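Local coordinates for plasmin and fibronectin-binding protein A (Streptococcus pneumoniae, PDB 4MR0), which acts as a fibronectin-dependent surface adhesin and invasin that binds human fibronectin, plasmin, plasminogen and serum albumin, at residues I349-P361 with Y416-N428. Residues are numbered along the deposited sequence; the frame is centred on the assembly and turned at random.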
loop_
_atom_site.group_PDB
_atom_site.type_symbol
_atom_site.label_atom_id
_atom_site.label_comp_id
_atom_site.label_asym_id
_atom_site.label_seq_id
_atom_site.Cartn_x
_atom_site.Cartn_y
_atom_site.Cartn_z
ATOM N N ILE A 349 0.552 -1.430 -0.575
ATOM C CA ILE A 349 0.287 -0.253 0.246
ATOM C C ILE A 349 -0.024 0.993 -0.564
ATOM O O ILE A 349 0.590 1.233 -1.606
ATOM C CB ILE A 349 1.529 0.094 1.118
ATOM C CG1 ILE A 349 1.983 -1.130 1.912
ATOM C CG2 ILE A 349 1.204 1.250 2.066
ATOM C CD1 ILE A 349 3.364 -0.967 2.546
ATOM N N GLY A 350 -0.967 1.797 -0.079
ATOM C CA GLY A 350 -1.263 3.039 -0.769
ATOM C C GLY A 350 -2.696 3.499 -0.645
ATOM O O GLY A 350 -3.383 3.181 0.319
ATOM N N THR A 351 -3.130 4.284 -1.619
ATOM C CA THR A 351 -4.501 4.758 -1.667
ATOM C C THR A 351 -4.751 5.285 -3.074
ATOM O O THR A 351 -3.808 5.495 -3.846
ATOM C CB THR A 351 -4.794 5.834 -0.597
ATOM O OG1 THR A 351 -6.217 5.983 -0.470
ATOM C CG2 THR A 351 -4.169 7.168 -0.967
ATOM N N HIS A 352 -6.015 5.504 -3.408
ATOM C CA HIS A 352 -6.369 5.924 -4.759
ATOM C C HIS A 352 -7.432 7.013 -4.801
ATOM O O HIS A 352 -8.151 7.126 -5.794
ATOM C CB HIS A 352 -6.925 4.714 -5.485
ATOM C CG HIS A 352 -8.042 4.056 -4.735
ATOM N ND1 HIS A 352 -7.824 3.135 -3.731
ATOM C CD2 HIS A 352 -9.382 4.252 -4.779
ATOM C CE1 HIS A 352 -8.979 2.792 -3.191
ATOM N NE2 HIS A 352 -9.941 3.456 -3.807
ATOM N N TYR A 353 -7.537 7.816 -3.753
ATOM C CA TYR A 353 -8.579 8.830 -3.724
ATOM C C TYR A 353 -8.225 10.063 -2.912
ATOM O O TYR A 353 -7.594 9.967 -1.861
ATOM C CB TYR A 353 -9.849 8.184 -3.161
ATOM C CG TYR A 353 -11.032 9.104 -2.963
ATOM C CD1 TYR A 353 -11.769 9.575 -4.046
ATOM C CD2 TYR A 353 -11.441 9.473 -1.679
ATOM C CE1 TYR A 353 -12.890 10.388 -3.856
ATOM C CE2 TYR A 353 -12.558 10.286 -1.479
ATOM C CZ TYR A 353 -13.277 10.737 -2.573
ATOM O OH TYR A 353 -14.387 11.531 -2.377
ATOM N N GLN A 354 -8.640 11.222 -3.419
ATOM C CA GLN A 354 -8.420 12.494 -2.745
ATOM C C GLN A 354 -9.318 13.543 -3.389
ATOM O O GLN A 354 -9.687 13.416 -4.552
ATOM C CB GLN A 354 -6.949 12.938 -2.843
ATOM C CG GLN A 354 -6.496 13.389 -4.231
ATOM C CD GLN A 354 -5.098 14.003 -4.219
ATOM O OE1 GLN A 354 -4.183 13.507 -4.878
ATOM N NE2 GLN A 354 -4.933 15.089 -3.466
ATOM N N THR A 355 -9.681 14.567 -2.624
ATOM C CA THR A 355 -10.519 15.656 -3.130
ATOM C C THR A 355 -10.068 16.939 -2.440
ATOM O O THR A 355 -9.232 16.904 -1.534
ATOM C CB THR A 355 -12.010 15.459 -2.789
ATOM O OG1 THR A 355 -12.191 15.633 -1.383
ATOM C CG2 THR A 355 -12.491 14.071 -3.189
ATOM N N LEU A 356 -10.629 18.070 -2.851
ATOM C CA LEU A 356 -10.270 19.341 -2.231
ATOM C C LEU A 356 -10.621 19.310 -0.750
ATOM O O LEU A 356 -10.069 20.077 0.047
ATOM C CB LEU A 356 -11.028 20.494 -2.894
ATOM C CG LEU A 356 -10.663 20.862 -4.332
ATOM C CD1 LEU A 356 -11.616 21.949 -4.826
ATOM C CD2 LEU A 356 -9.219 21.345 -4.396
ATOM N N SER A 357 -11.536 18.413 -0.387
ATOM C CA SER A 357 -12.006 18.290 0.992
ATOM C C SER A 357 -11.280 17.275 1.880
ATOM O O SER A 357 -11.658 17.098 3.035
ATOM C CB SER A 357 -13.502 17.963 0.995
ATOM O OG SER A 357 -14.236 18.985 0.348
ATOM N N THR A 358 -10.264 16.598 1.354
ATOM C CA THR A 358 -9.526 15.631 2.166
ATOM C C THR A 358 -8.128 16.158 2.466
ATOM O O THR A 358 -7.495 16.772 1.610
ATOM C CB THR A 358 -9.370 14.266 1.457
ATOM O OG1 THR A 358 -8.593 14.437 0.261
ATOM C CG2 THR A 358 -10.734 13.675 1.115
ATOM N N GLN A 359 -7.657 15.932 3.689
ATOM C CA GLN A 359 -6.320 16.364 4.069
ATOM C C GLN A 359 -5.379 15.189 3.783
ATOM O O GLN A 359 -5.632 14.059 4.204
ATOM C CB GLN A 359 -6.284 16.746 5.553
ATOM C CG GLN A 359 -4.968 17.383 6.018
ATOM C CD GLN A 359 -4.598 18.644 5.238
ATOM O OE1 GLN A 359 -5.383 19.596 5.154
ATOM N NE2 GLN A 359 -3.390 18.660 4.676
ATOM N N ASN A 360 -4.300 15.463 3.054
ATOM C CA ASN A 360 -3.331 14.441 2.677
ATOM C C ASN A 360 -2.650 13.707 3.832
ATOM O O ASN A 360 -2.124 14.335 4.752
ATOM C CB ASN A 360 -2.229 15.067 1.803
ATOM C CG ASN A 360 -2.701 15.400 0.390
ATOM O OD1 ASN A 360 -3.896 15.422 0.100
ATOM N ND2 ASN A 360 -1.743 15.670 -0.497
ATOM N N PRO A 361 -2.686 12.360 3.823
ATOM C CA PRO A 361 -2.014 11.638 4.909
ATOM C C PRO A 361 -0.539 12.080 4.844
ATOM O O PRO A 361 0.021 12.195 3.748
ATOM C CB PRO A 361 -2.196 10.177 4.510
ATOM C CG PRO A 361 -3.593 10.187 3.918
ATOM C CD PRO A 361 -3.589 11.468 3.069
ATOM N N TYR A 416 1.288 8.619 -8.188
ATOM C CA TYR A 416 0.585 9.288 -9.270
ATOM C C TYR A 416 -0.379 10.368 -8.801
ATOM O O TYR A 416 -0.497 10.638 -7.610
ATOM C CB TYR A 416 -0.169 8.249 -10.104
ATOM C CG TYR A 416 -1.427 7.720 -9.448
ATOM C CD1 TYR A 416 -1.364 6.848 -8.358
ATOM C CD2 TYR A 416 -2.686 8.114 -9.905
ATOM C CE1 TYR A 416 -2.532 6.383 -7.736
ATOM C CE2 TYR A 416 -3.853 7.660 -9.298
ATOM C CZ TYR A 416 -3.772 6.797 -8.218
ATOM O OH TYR A 416 -4.934 6.345 -7.638
ATOM N N SER A 417 -1.070 10.981 -9.758
ATOM C CA SER A 417 -2.021 12.042 -9.461
ATOM C C SER A 417 -3.452 11.608 -9.759
ATOM O O SER A 417 -3.731 11.041 -10.813
ATOM C CB SER A 417 -1.677 13.289 -10.279
ATOM O OG SER A 417 -0.376 13.766 -9.959
ATOM N N TYR A 418 -4.352 11.882 -8.820
ATOM C CA TYR A 418 -5.764 11.533 -8.958
ATOM C C TYR A 418 -6.350 12.202 -10.204
ATOM O O TYR A 418 -6.136 13.392 -10.429
ATOM C CB TYR A 418 -6.539 11.996 -7.722
ATOM C CG TYR A 418 -7.973 11.504 -7.678
ATOM C CD1 TYR A 418 -8.257 10.146 -7.523
ATOM C CD2 TYR A 418 -9.047 12.393 -7.800
ATOM C CE1 TYR A 418 -9.572 9.677 -7.491
ATOM C CE2 TYR A 418 -10.370 11.934 -7.774
ATOM C CZ TYR A 418 -10.623 10.575 -7.621
ATOM O OH TYR A 418 -11.919 10.100 -7.607
ATOM N N LYS A 419 -7.083 11.436 -11.008
ATOM C CA LYS A 419 -7.692 11.969 -12.226
ATOM C C LYS A 419 -8.745 13.023 -11.895
ATOM O O LYS A 419 -9.845 12.694 -11.455
ATOM C CB LYS A 419 -8.323 10.839 -13.041
ATOM C CG LYS A 419 -8.960 11.297 -14.349
ATOM C CD LYS A 419 -9.242 10.119 -15.263
ATOM C CE LYS A 419 -9.739 10.581 -16.623
ATOM N NZ LYS A 419 -9.804 9.453 -17.597
ATOM N N ASN A 420 -8.391 14.287 -12.113
ATOM C CA ASN A 420 -9.270 15.420 -11.839
ATOM C C ASN A 420 -8.750 16.648 -12.592
ATOM O O ASN A 420 -7.656 17.136 -12.307
ATOM C CB ASN A 420 -9.285 15.715 -10.337
ATOM C CG ASN A 420 -10.192 16.873 -9.978
ATOM O OD1 ASN A 420 -10.201 17.902 -10.654
ATOM N ND2 ASN A 420 -10.948 16.720 -8.896
ATOM N N THR A 421 -9.535 17.155 -13.538
ATOM C CA THR A 421 -9.121 18.315 -14.325
ATOM C C THR A 421 -9.843 19.606 -13.955
ATOM O O THR A 421 -9.663 20.631 -14.613
ATOM C CB THR A 421 -9.341 18.064 -15.824
ATOM O OG1 THR A 421 -10.716 17.728 -16.057
ATOM C CG2 THR A 421 -8.457 16.922 -16.303
ATOM N N LYS A 422 -10.645 19.566 -12.897
ATOM C CA LYS A 422 -11.395 20.742 -12.475
ATOM C C LYS A 422 -10.824 21.426 -11.242
ATOM O O LYS A 422 -10.854 22.651 -11.134
ATOM C CB LYS A 422 -12.848 20.360 -12.192
ATOM C CG LYS A 422 -13.595 19.757 -13.375
ATOM C CD LYS A 422 -14.970 19.272 -12.939
ATOM C CE LYS A 422 -15.769 18.705 -14.105
ATOM N NZ LYS A 422 -17.100 18.213 -13.636
ATOM N N ASP A 423 -10.307 20.631 -10.310
ATOM C CA ASP A 423 -9.766 21.174 -9.070
ATOM C C ASP A 423 -8.245 21.210 -8.981
ATOM O O ASP A 423 -7.552 20.395 -9.582
ATOM C CB ASP A 423 -10.305 20.378 -7.880
ATOM C CG ASP A 423 -11.815 20.318 -7.856
ATOM O OD1 ASP A 423 -12.449 21.392 -7.815
ATOM O OD2 ASP A 423 -12.364 19.193 -7.879
ATOM N N LEU A 424 -7.738 22.171 -8.217
ATOM C CA LEU A 424 -6.305 22.314 -8.009
ATOM C C LEU A 424 -6.001 21.485 -6.763
ATOM O O LEU A 424 -5.925 22.010 -5.653
ATOM C CB LEU A 424 -5.949 23.782 -7.768
ATOM C CG LEU A 424 -4.493 24.196 -8.006
ATOM C CD1 LEU A 424 -4.321 25.655 -7.599
ATOM C CD2 LEU A 424 -3.547 23.307 -7.211
ATOM N N LEU A 425 -5.846 20.181 -6.961
ATOM C CA LEU A 425 -5.585 19.261 -5.860
ATOM C C LEU A 425 -4.194 19.347 -5.265
ATOM O O LEU A 425 -3.241 19.771 -5.920
ATOM C CB LEU A 425 -5.831 17.821 -6.311
ATOM C CG LEU A 425 -7.255 17.453 -6.730
ATOM C CD1 LEU A 425 -7.287 16.000 -7.165
ATOM C CD2 LEU A 425 -8.218 17.701 -5.572
ATOM N N ASP A 426 -4.090 18.924 -4.012
ATOM C CA ASP A 426 -2.822 18.907 -3.305
ATOM C C ASP A 426 -2.176 17.571 -3.673
ATOM O O ASP A 426 -2.226 16.614 -2.898
ATOM C CB ASP A 426 -3.068 18.976 -1.794
ATOM C CG ASP A 426 -1.785 19.153 -0.993
ATOM O OD1 ASP A 426 -0.687 19.164 -1.593
ATOM O OD2 ASP A 426 -1.883 19.284 0.247
ATOM N N LEU A 427 -1.596 17.506 -4.870
ATOM C CA LEU A 427 -0.957 16.286 -5.340
ATOM C C LEU A 427 0.306 15.976 -4.541
ATOM O O LEU A 427 0.815 16.828 -3.814
ATOM C CB LEU A 427 -0.637 16.404 -6.835
ATOM C CG LEU A 427 -1.853 16.738 -7.716
ATOM C CD1 LEU A 427 -1.386 17.013 -9.141
ATOM C CD2 LEU A 427 -2.862 15.590 -7.687
ATOM N N ASN A 428 0.801 14.749 -4.682
ATOM C CA ASN A 428 1.990 14.286 -3.962
ATOM C C ASN A 428 3.149 15.280 -3.882
ATOM O O ASN A 428 3.578 15.830 -4.892
ATOM C CB ASN A 428 2.527 12.992 -4.590
ATOM C CG ASN A 428 1.554 11.832 -4.488
ATOM O OD1 ASN A 428 0.899 11.641 -3.467
ATOM N ND2 ASN A 428 1.481 11.032 -5.546
HETATM O O HOH W 1 -1.026 13.082 -6.033
HETATM O O HOH W 2 -10.974 14.771 -6.644
HETATM O O HOH W 3 -6.385 18.636 -2.507
HETATM O O HOH W 4 -12.159 17.758 -5.230
HETATM O O HOH W 5 1.160 17.118 -1.104
HETATM O O HOH W 6 -3.983 17.932 1.817
#
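Two inter-strand loops on the flank of the right-handed parallel beta-helix meet here, and Q354, N360 and D426 tie them together. The backbone carbonyl O of D426 takes two amide hydrogens: N360 ND2 comes to D426 O at 2.6 Å, and Q354 NE2 reaches D426 O at 3.2 Å. Both bonds are nearly straight and lie close to their amide planes, yet they arrive from opposite faces of the carbonyl. The Q354 donor sits well above the carbonyl plane, while that of N360 is tilted only 26° from it. A chi1 of 71° sets CG of Q354 between its backbone N and carbonyl carbon, and the chain then runs extended past the ring of Y418, CG lying 3.8 Å from Y418 CB.

Nearer the start of both loops, the edge of the Y353 ring points toward the face of Y418 in an offset edge-to-face (T-shaped) pair, the planes 88° apart, and Q354 N lies over a face of the Y418 ring. H352 ND1 hydrogen-bonds E303, the side chain about 4 Å from a bound manganese ion. At the other end L356 rests on D423, CG 3.6 Å from D423 CB, and touches L425 with its CD2. Water bridges L356 N to D423 OD2, and another joins N360 N to D426 OD2, whereas D426 OD1 has a salt bridge to K429.

T382, just beyond strand 377-381, bonds Q354 OE1 and, weakly, the backbone of Y416 and Y418; the loops lead into strands 364-372 and 431-440.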